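Local coordinates for protein phosphoribosylaminoimidazole carboxylase, ATPase subunit (Thermotoga maritima, PDB 3AX6) that probably catalyses the ATP-dependent carboxylation of 5-aminoimidazole ribonucleotide with bicarbonate to N5-carboxyaminoimidazole ribonucleotide, a step of de novo purine biosynthesis, at residues Asp208-Lys219 and Thr293-Leu305. Sequence-based numbering, arbitrary orientation.
Sequences DTVIAPARIEEK and TELLIPAVMVNLL
Val210 and Met301 form one hydrogen-bonded pair of an antiparallel strand contact, and Ala212 and Ala299 form the next. Val210 N donates to Met301 O at 2.9 Å, and Met301 N returns a bond to Val210 O. The alanine pair is tighter: Ala212 N to Ala299 O and Ala299 N to Ala212 O are both 2.7 Å. The second of these is close to straight, with 166° at the hydrogen. Between the two pairs, Val300 CA lies 3.2 Å from Val210 O in a CA-H...O contact. With chi1 at 150°, roughly anti to the backbone N, the Thr209 hydroxyl lies beside its own carbonyl carbon, on the face it shares with Val300 and Val302. Thr209 OG1 makes a weak hydrogen bond to Met301 O at 3.5 Å, and also meets CG1 of Val300 and CG2 of Val302. On the other face, CG2 of Val210 approaches CE of selenomethionine Met301 at 4.4 Å. The pairing joins strand 209-212, in the ATP-grasp domain, to strand 299-305 of the C-terminal domain, so that one antiparallel sheet runs through both. Strand 209-212 ends at a cis peptide before Pro213. The ring of Pro213 packs against Leu295, with CD only 3.5 Å from Leu295 CD2, and also touches CB of Pro298. At the other end the Asp208 carboxylate lies near the Asn303 amide, their planes 76° apart; Asn303 OD1 is hydrogen-bonded to Asn264. Strand 190-198 flanks strand 209-212, and strand 343-350 flanks strand 299-305. Helix 354-364 covers the face bearing Ile211 and Val300.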
loop_
_atom_site.group_PDB
_atom_site.type_symbol
_atom_site.label_atom_id
_atom_site.label_comp_id
_atom_site.label_asym_id
_atom_site.label_seq_id
_atom_site.Cartn_x
_atom_site.Cartn_y
_atom_site.Cartn_z
ATOM N N ASP A 208 14.684 -16.622 8.697
ATOM C CA ASP A 208 14.287 -15.238 8.912
ATOM C C ASP A 208 12.771 -15.084 8.714
ATOM O O ASP A 208 12.252 -15.103 7.591
ATOM C CB ASP A 208 15.065 -14.316 7.959
ATOM C CG ASP A 208 15.108 -12.864 8.438
ATOM O OD1 ASP A 208 15.817 -12.049 7.803
ATOM O OD2 ASP A 208 14.436 -12.532 9.441
ATOM N N THR A 209 12.079 -14.954 9.839
ATOM C CA THR A 209 10.634 -14.787 9.897
ATOM C C THR A 209 10.348 -13.926 11.135
ATOM O O THR A 209 10.847 -14.209 12.223
ATOM C CB THR A 209 9.930 -16.164 10.012
ATOM O OG1 THR A 209 8.697 -16.026 10.728
ATOM C CG2 THR A 209 10.819 -17.153 10.723
ATOM N N VAL A 210 9.561 -12.869 10.960
ATOM C CA VAL A 210 9.239 -11.960 12.055
ATOM C C VAL A 210 7.859 -12.213 12.664
ATOM O O VAL A 210 6.895 -12.495 11.952
ATOM C CB VAL A 210 9.321 -10.484 11.568
ATOM C CG1 VAL A 210 8.927 -9.527 12.680
ATOM C CG2 VAL A 210 10.725 -10.183 11.095
ATOM N N ILE A 211 7.778 -12.115 13.990
ATOM C CA ILE A 211 6.524 -12.309 14.704
ATOM C C ILE A 211 6.148 -11.002 15.384
ATOM O O ILE A 211 6.902 -10.479 16.200
ATOM C CB ILE A 211 6.638 -13.400 15.794
ATOM C CG1 ILE A 211 6.997 -14.753 15.167
ATOM C CG2 ILE A 211 5.318 -13.510 16.543
ATOM C CD1 ILE A 211 7.341 -15.835 16.183
ATOM N N ALA A 212 4.977 -10.476 15.048
ATOM C CA ALA A 212 4.510 -9.220 15.623
ATOM C C ALA A 212 3.164 -9.413 16.305
ATOM O O ALA A 212 2.203 -9.843 15.670
ATOM C CB ALA A 212 4.385 -8.159 14.523
ATOM N N PRO A 213 3.076 -9.114 17.611
ATOM C CA PRO A 213 4.165 -8.619 18.460
ATOM C C PRO A 213 4.956 -9.782 19.056
ATOM O O PRO A 213 4.463 -10.910 19.127
ATOM C CB PRO A 213 3.428 -7.816 19.526
ATOM C CG PRO A 213 2.167 -8.609 19.704
ATOM C CD PRO A 213 1.772 -8.926 18.275
ATOM N N ALA A 214 6.185 -9.506 19.477
ATOM C CA ALA A 214 7.034 -10.541 20.055
ATOM C C ALA A 214 6.295 -11.241 21.188
ATOM O O ALA A 214 5.542 -10.613 21.933
ATOM C CB ALA A 214 8.329 -9.928 20.569
ATOM N N ARG A 215 6.497 -12.548 21.308
ATOM C CA ARG A 215 5.842 -13.302 22.364
ATOM C C ARG A 215 6.731 -13.256 23.597
ATOM O O ARG A 215 7.442 -14.214 23.909
ATOM C CB ARG A 215 5.610 -14.742 21.922
ATOM C CG ARG A 215 4.910 -14.824 20.588
ATOM C CD ARG A 215 5.756 -15.598 19.626
ATOM N NE ARG A 215 5.293 -16.967 19.525
ATOM C CZ ARG A 215 6.074 -17.995 19.229
ATOM N NH1 ARG A 215 7.372 -17.812 19.009
ATOM N NH2 ARG A 215 5.546 -19.206 19.140
ATOM N N ILE A 216 6.696 -12.115 24.279
ATOM C CA ILE A 216 7.489 -11.911 25.484
ATOM C C ILE A 216 6.652 -11.214 26.541
ATOM O O ILE A 216 5.672 -10.533 26.224
ATOM C CB ILE A 216 8.719 -11.033 25.207
ATOM C CG1 ILE A 216 8.267 -9.691 24.618
ATOM C CG2 ILE A 216 9.693 -11.779 24.292
ATOM C CD1 ILE A 216 9.382 -8.676 24.478
ATOM N N GLU A 217 7.038 -11.379 27.799
ATOM C CA GLU A 217 6.310 -10.737 28.875
ATOM C C GLU A 217 6.294 -9.223 28.650
ATOM O O GLU A 217 7.304 -8.627 28.277
ATOM C CB GLU A 217 6.957 -11.072 30.216
ATOM C CG GLU A 217 6.870 -12.535 30.588
ATOM C CD GLU A 217 7.204 -12.774 32.043
ATOM O OE1 GLU A 217 6.717 -11.995 32.891
ATOM O OE2 GLU A 217 7.938 -13.741 32.342
ATOM N N GLU A 218 5.139 -8.609 28.867
ATOM C CA GLU A 218 4.995 -7.174 28.681
ATOM C C GLU A 218 6.122 -6.357 29.337
ATOM O O GLU A 218 6.490 -5.290 28.841
ATOM C CB GLU A 218 3.631 -6.724 29.212
ATOM C CG GLU A 218 3.409 -5.218 29.199
ATOM C CD GLU A 218 3.460 -4.614 27.799
ATOM O OE1 GLU A 218 2.575 -4.933 26.973
ATOM O OE2 GLU A 218 4.388 -3.820 27.527
ATOM N N LYS A 219 6.680 -6.848 30.441
ATOM C CA LYS A 219 7.750 -6.105 31.097
ATOM C C LYS A 219 8.931 -5.955 30.148
ATOM O O LYS A 219 9.567 -4.907 30.098
ATOM C CB LYS A 219 8.200 -6.804 32.394
ATOM C CG LYS A 219 8.974 -8.109 32.213
ATOM C CD LYS A 219 9.157 -8.822 33.544
ATOM C CE LYS A 219 9.794 -10.188 33.355
ATOM N NZ LYS A 219 9.800 -10.996 34.610
ATOM N N THR A 293 1.488 4.398 15.332
ATOM C CA THR A 293 2.121 3.097 15.159
ATOM C C THR A 293 1.261 1.978 15.736
ATOM O O THR A 293 1.770 0.888 16.001
ATOM C CB THR A 293 3.482 3.017 15.873
ATOM O OG1 THR A 293 3.275 3.152 17.287
ATOM C CG2 THR A 293 4.435 4.106 15.363
ATOM N N GLU A 294 -0.030 2.244 15.929
ATOM C CA GLU A 294 -0.945 1.257 16.510
ATOM C C GLU A 294 -0.968 -0.063 15.736
ATOM O O GLU A 294 -1.024 -0.067 14.512
ATOM C CB GLU A 294 -2.366 1.838 16.594
ATOM C CG GLU A 294 -3.384 0.939 17.308
ATOM C CD GLU A 294 -4.802 1.520 17.318
ATOM O OE1 GLU A 294 -5.729 0.820 17.785
ATOM O OE2 GLU A 294 -4.995 2.671 16.864
ATOM N N LEU A 295 -0.897 -1.177 16.461
ATOM C CA LEU A 295 -0.927 -2.497 15.840
ATOM C C LEU A 295 -2.388 -2.905 15.757
ATOM O O LEU A 295 -3.038 -3.109 16.783
ATOM C CB LEU A 295 -0.151 -3.513 16.679
ATOM C CG LEU A 295 -0.062 -4.940 16.125
ATOM C CD1 LEU A 295 0.821 -4.969 14.898
ATOM C CD2 LEU A 295 0.518 -5.862 17.180
ATOM N N LEU A 296 -2.899 -3.018 14.535
ATOM C CA LEU A 296 -4.292 -3.369 14.314
ATOM C C LEU A 296 -4.568 -4.860 14.479
ATOM O O LEU A 296 -5.664 -5.258 14.872
ATOM C CB LEU A 296 -4.721 -2.927 12.910
ATOM C CG LEU A 296 -4.609 -1.439 12.576
ATOM C CD1 LEU A 296 -4.973 -1.221 11.113
ATOM C CD2 LEU A 296 -5.532 -0.629 13.482
ATOM N N ILE A 297 -3.574 -5.686 14.184
ATOM C CA ILE A 297 -3.747 -7.129 14.284
ATOM C C ILE A 297 -2.386 -7.795 14.238
ATOM O O ILE A 297 -1.505 -7.338 13.521
ATOM C CB ILE A 297 -4.594 -7.654 13.087
ATOM C CG1 ILE A 297 -4.817 -9.159 13.200
ATOM C CG2 ILE A 297 -3.871 -7.362 11.770
ATOM C CD1 ILE A 297 -5.861 -9.674 12.222
ATOM N N PRO A 298 -2.193 -8.876 15.016
ATOM C CA PRO A 298 -0.928 -9.621 15.059
ATOM C C PRO A 298 -0.531 -10.084 13.660
ATOM O O PRO A 298 -1.387 -10.299 12.809
ATOM C CB PRO A 298 -1.253 -10.789 15.981
ATOM C CG PRO A 298 -2.201 -10.155 16.965
ATOM C CD PRO A 298 -3.120 -9.369 16.051
ATOM N N ALA A 299 0.765 -10.255 13.430
ATOM C CA ALA A 299 1.234 -10.666 12.117
ATOM C C ALA A 299 2.547 -11.431 12.113
ATOM O O ALA A 299 3.407 -11.251 12.973
ATOM C CB ALA A 299 1.361 -9.436 11.219
ATOM N N VAL A 300 2.692 -12.285 11.113
ATOM C CA VAL A 300 3.901 -13.067 10.937
ATOM C C VAL A 300 4.341 -12.849 9.494
ATOM O O VAL A 300 3.572 -13.077 8.563
ATOM C CB VAL A 300 3.639 -14.567 11.197
ATOM C CG1 VAL A 300 4.909 -15.376 10.934
ATOM C CG2 VAL A 300 3.183 -14.760 12.644
HETATM N N MSE A 301 5.562 -12.358 9.320
HETATM C CA MSE A 301 6.098 -12.115 7.986
HETATM C C MSE A 301 7.205 -13.114 7.709
HETATM O O MSE A 301 8.038 -13.392 8.581
HETATM C CB MSE A 301 6.663 -10.699 7.866
HETATM C CG MSE A 301 7.250 -10.409 6.492
HETATM SE SE MSE A 301 9.021 -9.624 6.561
HETATM C CE MSE A 301 10.059 -11.223 6.859
ATOM N N VAL A 302 7.203 -13.652 6.494
ATOM C CA VAL A 302 8.202 -14.627 6.067
ATOM C C VAL A 302 8.810 -14.186 4.741
ATOM O O VAL A 302 8.089 -13.812 3.810
ATOM C CB VAL A 302 7.580 -16.046 5.872
ATOM C CG1 VAL A 302 8.613 -16.993 5.288
ATOM C CG2 VAL A 302 7.069 -16.587 7.189
ATOM N N ASN A 303 10.135 -14.242 4.656
ATOM C CA ASN A 303 10.832 -13.860 3.438
ATOM C C ASN A 303 10.748 -14.951 2.389
ATOM O O ASN A 303 10.805 -16.133 2.701
ATOM C CB ASN A 303 12.313 -13.568 3.718
ATOM C CG ASN A 303 12.520 -12.274 4.468
ATOM O OD1 ASN A 303 11.998 -11.233 4.082
ATOM N ND2 ASN A 303 13.294 -12.332 5.547
ATOM N N LEU A 304 10.590 -14.542 1.140
ATOM C CA LEU A 304 10.552 -15.484 0.038
ATOM C C LEU A 304 11.898 -15.339 -0.646
ATOM O O LEU A 304 12.235 -14.259 -1.129
ATOM C CB LEU A 304 9.439 -15.135 -0.946
ATOM C CG LEU A 304 8.018 -15.563 -0.600
ATOM C CD1 LEU A 304 7.099 -15.183 -1.740
ATOM C CD2 LEU A 304 7.968 -17.062 -0.375
ATOM N N LEU A 305 12.676 -16.417 -0.665
ATOM C CA LEU A 305 13.988 -16.402 -1.297
ATOM C C LEU A 305 13.961 -17.378 -2.458
ATOM O O LEU A 305 13.202 -18.343 -2.447
ATOM C CB LEU A 305 15.078 -16.838 -0.310
ATOM C CG LEU A 305 15.197 -16.170 1.063
ATOM C CD1 LEU A 305 16.366 -16.797 1.805
ATOM C CD2 LEU A 305 15.410 -14.673 0.925
#